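Local coordinates for outer membrane protein SusF (Bacteroides thetaiotaomicron, PDB 4FE9) that binds starch at the cell surface through carbohydrate-binding modules before the glycan is transported into the periplasm for degradation, at residues I432-G436 against Q437-R441. Residues are numbered along the deposited sequence; the frame is centred on the assembly and turned at random.
Sequences IIFDG and QIAYR. With EDO (1,2-ethanediol), chain F.
Phe434 and Ala439 meet diagonally across a tight antiparallel hairpin: Phe434 CD2 lies 3.7 Å from Ala439 CB, the methyl approaching the ring obliquely. The ring is brought there by its first torsion (chi1 -64°), which sets CG beside the backbone N and opposite the carbonyl carbon. Ile432, two residues earlier on the same strand, lays its CG2 methyl over one face of that ring, near the rim, and the same methyl also borders Ala439, CG2 to CB 4.5 Å. Phe434, Ile432 and Ala439 thus form one apolar cluster on one side of the two strands, the side from which Gln437 also projects. Ile433 and Ile438, a non-hydrogen-bonded pair, project from the other side; Ile433 reaches across chiefly to backbone, its CG2 3.5 Å from Gln437 O.

Backbone bonds fix this register. Ile432 and Ala439 exchange two, the shorter from Ala439 N to Ile432 O at 2.7 Å, and Phe434 and Gln437 exchange two more, the Gln437 N to Phe434 O bond closing the turn. Asp435 and Gly436, both with positive phi (53° and 64°), are the central residues of a type I' turn, making this a two-residue beta hairpin.

The hairpin belongs to the third carbohydrate-binding module, away from the bound glycans. Strand 430-434 pairs with strand 410-415, whose Val412 and Ile414 pack on Ile432, while Ile433 and Ile438 both rest on Leu460 of strand 458-461. Beyond the hairpin, Arg441 is salt-bridged to Glu430, at the start of the first strand, and to Asp446 in the loop that follows the second.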
ATOM      1  N   ILE A 432     -15.143 -28.255  -1.624  1.00 15.07           N
ATOM      2  CA  ILE A 432     -15.732 -29.513  -2.092  1.00 17.29           C
ATOM      3  C   ILE A 432     -17.200 -29.572  -1.575  1.00 18.17           C
ATOM      4  O   ILE A 432     -17.678 -28.624  -0.935  1.00 18.21           O
ATOM      5  CB  ILE A 432     -14.875 -30.732  -1.606  1.00 16.29           C
ATOM      6  CG1 ILE A 432     -15.139 -31.989  -2.456  1.00 18.65           C
ATOM      7  CG2 ILE A 432     -15.097 -30.993  -0.100  1.00 15.44           C
ATOM      8  CD1 ILE A 432     -14.813 -31.823  -3.913  1.00 23.28           C
ATOM      9  N   ILE A 433     -17.925 -30.635  -1.919  1.00 21.15           N
ATOM     10  CA  ILE A 433     -19.286 -30.866  -1.381  1.00 22.52           C
ATOM     11  C   ILE A 433     -19.303 -32.076  -0.437  1.00 23.63           C
ATOM     12  O   ILE A 433     -18.844 -33.153  -0.811  1.00 23.01           O
ATOM     13  CB  ILE A 433     -20.296 -31.146  -2.535  1.00 22.59           C
ATOM     14  CG1 ILE A 433     -20.456 -29.921  -3.393  1.00 23.40           C
ATOM     15  CG2 ILE A 433     -21.625 -31.576  -2.002  1.00 24.28           C
ATOM     16  CD1 ILE A 433     -19.757 -30.064  -4.679  1.00 31.26           C
ATOM     17  N   PHE A 434     -19.859 -31.897   0.769  1.00 23.87           N
ATOM     18  CA  PHE A 434     -20.177 -33.022   1.666  1.00 26.30           C
ATOM     19  C   PHE A 434     -21.637 -32.907   2.028  1.00 26.44           C
ATOM     20  O   PHE A 434     -22.068 -31.866   2.551  1.00 25.43           O
ATOM     21  CB  PHE A 434     -19.359 -32.953   2.980  1.00 25.51           C
ATOM     22  CG  PHE A 434     -17.838 -33.081   2.791  1.00 28.80           C
ATOM     23  CD1 PHE A 434     -17.284 -34.224   2.175  1.00 35.84           C
ATOM     24  CD2 PHE A 434     -16.962 -32.190   3.469  1.00 27.62           C
ATOM     25  CE1 PHE A 434     -15.863 -34.396   2.100  1.00 28.91           C
ATOM     26  CE2 PHE A 434     -15.576 -32.350   3.406  1.00 22.53           C
ATOM     27  CZ  PHE A 434     -15.018 -33.455   2.690  1.00 24.98           C
ATOM     28  N   ASP A 435     -22.381 -33.997   1.819  1.00 27.37           N
ATOM     29  CA  ASP A 435     -23.812 -34.051   2.153  1.00 29.47           C
ATOM     30  C   ASP A 435     -24.613 -32.901   1.527  1.00 27.56           C
ATOM     31  O   ASP A 435     -25.375 -32.253   2.213  1.00 28.47           O
ATOM     32  CB  ASP A 435     -24.008 -34.024   3.678  1.00 29.12           C
ATOM     33  CG  ASP A 435     -23.277 -35.173   4.394  1.00 37.22           C
ATOM     34  OD1 ASP A 435     -23.433 -36.350   3.969  1.00 51.77           O
ATOM     35  OD2 ASP A 435     -22.587 -34.898   5.418  1.00 48.36           O
ATOM     36  N   GLY A 436     -24.373 -32.609   0.250  1.00 28.34           N
ATOM     37  CA  GLY A 436     -25.143 -31.570  -0.470  1.00 27.45           C
ATOM     38  C   GLY A 436     -24.950 -30.145   0.086  1.00 27.85           C
ATOM     39  O   GLY A 436     -25.758 -29.265  -0.160  1.00 27.46           O
ATOM     40  N   GLN A 437     -23.882 -29.939   0.862  1.00 27.26           N
ATOM     41  CA  GLN A 437     -23.418 -28.593   1.208  1.00 25.98           C
ATOM     42  C   GLN A 437     -22.051 -28.235   0.572  1.00 24.85           C
ATOM     43  O   GLN A 437     -21.184 -29.100   0.402  1.00 24.47           O
ATOM     44  CB  GLN A 437     -23.319 -28.470   2.697  1.00 27.04           C
ATOM     45  CG  GLN A 437     -23.966 -27.265   3.217  1.00 31.84           C
ATOM     46  CD  GLN A 437     -25.195 -27.587   3.963  1.00 39.49           C
ATOM     47  OE1 GLN A 437     -25.384 -28.719   4.376  1.00 46.52           O
ATOM     48  NE2 GLN A 437     -25.989 -26.573   4.260  1.00 39.97           N
ATOM     49  N   ILE A 438     -21.847 -26.966   0.225  1.00 22.10           N
ATOM     50  CA  ILE A 438     -20.488 -26.534  -0.117  1.00 19.20           C
ATOM     51  C   ILE A 438     -19.662 -26.415   1.148  1.00 16.63           C
ATOM     52  O   ILE A 438     -20.107 -25.807   2.101  1.00 15.01           O
ATOM     53  CB  ILE A 438     -20.473 -25.206  -0.883  1.00 19.71           C
ATOM     54  CG1 ILE A 438     -21.438 -25.282  -2.072  1.00 20.13           C
ATOM     55  CG2 ILE A 438     -19.057 -24.920  -1.381  1.00 18.49           C
ATOM     56  CD1 ILE A 438     -21.325 -24.115  -3.050  1.00 24.00           C
ATOM     57  N   ALA A 439     -18.611 -27.233   1.239  1.00 14.98           N
ATOM     58  CA  ALA A 439     -17.658 -27.170   2.371  1.00 13.98           C
ATOM     59  C   ALA A 439     -16.363 -26.525   1.914  1.00 13.53           C
ATOM     60  O   ALA A 439     -15.575 -27.140   1.168  1.00 12.53           O
ATOM     61  CB  ALA A 439     -17.367 -28.573   2.913  1.00 14.28           C
ATOM     62  N   TYR A 440     -16.097 -25.336   2.433  1.00 11.54           N
ATOM     63  CA  TYR A 440     -14.878 -24.635   2.125  1.00 10.38           C
ATOM     64  C   TYR A 440     -13.719 -25.162   2.965  1.00 10.21           C
ATOM     65  O   TYR A 440     -13.795 -25.169   4.218  1.00  9.01           O
ATOM     66  CB  TYR A 440     -15.058 -23.138   2.392  1.00  8.36           C
ATOM     67  CG  TYR A 440     -16.086 -22.506   1.503  1.00 13.19           C
ATOM     68  CD1 TYR A 440     -15.795 -22.220   0.186  1.00 15.29           C
ATOM     69  CD2 TYR A 440     -17.406 -22.332   1.941  1.00 17.79           C
ATOM     70  CE1 TYR A 440     -16.760 -21.715  -0.666  1.00 21.53           C
ATOM     71  CE2 TYR A 440     -18.383 -21.828   1.093  1.00 20.84           C
ATOM     72  CZ  TYR A 440     -18.042 -21.475  -0.196  1.00 26.55           C
ATOM     73  OH  TYR A 440     -18.990 -20.909  -1.048  1.00 29.16           O
ATOM     74  N   ARG A 441     -12.570 -25.313   2.323  1.00  9.24           N
ATOM     75  CA  ARG A 441     -11.374 -25.710   3.054  1.00  9.48           C
ATOM     76  C   ARG A 441     -10.973 -24.614   4.031  1.00  9.71           C
ATOM     77  O   ARG A 441     -10.667 -24.886   5.190  1.00 10.50           O
ATOM     78  CB  ARG A 441     -10.218 -26.035   2.103  1.00  8.64           C
ATOM     79  CG  ARG A 441      -8.865 -26.171   2.835  1.00  6.91           C
ATOM     80  CD  ARG A 441      -7.853 -26.941   1.992  1.00  2.59           C
ATOM     81  NE  ARG A 441      -6.535 -26.936   2.648  1.00  7.59           N
ATOM     82  CZ  ARG A 441      -5.427 -27.418   2.105  1.00  8.59           C
ATOM     83  NH1 ARG A 441      -4.316 -27.527   2.849  1.00  3.21           N
ATOM     84  NH2 ARG A 441      -5.461 -27.920   0.867  1.00  2.00           N
TER
HETATM   85  C1  EDO F 511     -19.754 -17.670  -0.820  1.00 22.40           C
HETATM   86  O1  EDO F 511     -18.769 -17.931  -1.829  1.00 17.80           O
HETATM   87  C2  EDO F 511     -19.020 -17.244   0.428  1.00 21.91           C
HETATM   88  O2  EDO F 511     -19.969 -17.051   1.478  1.00 35.88           O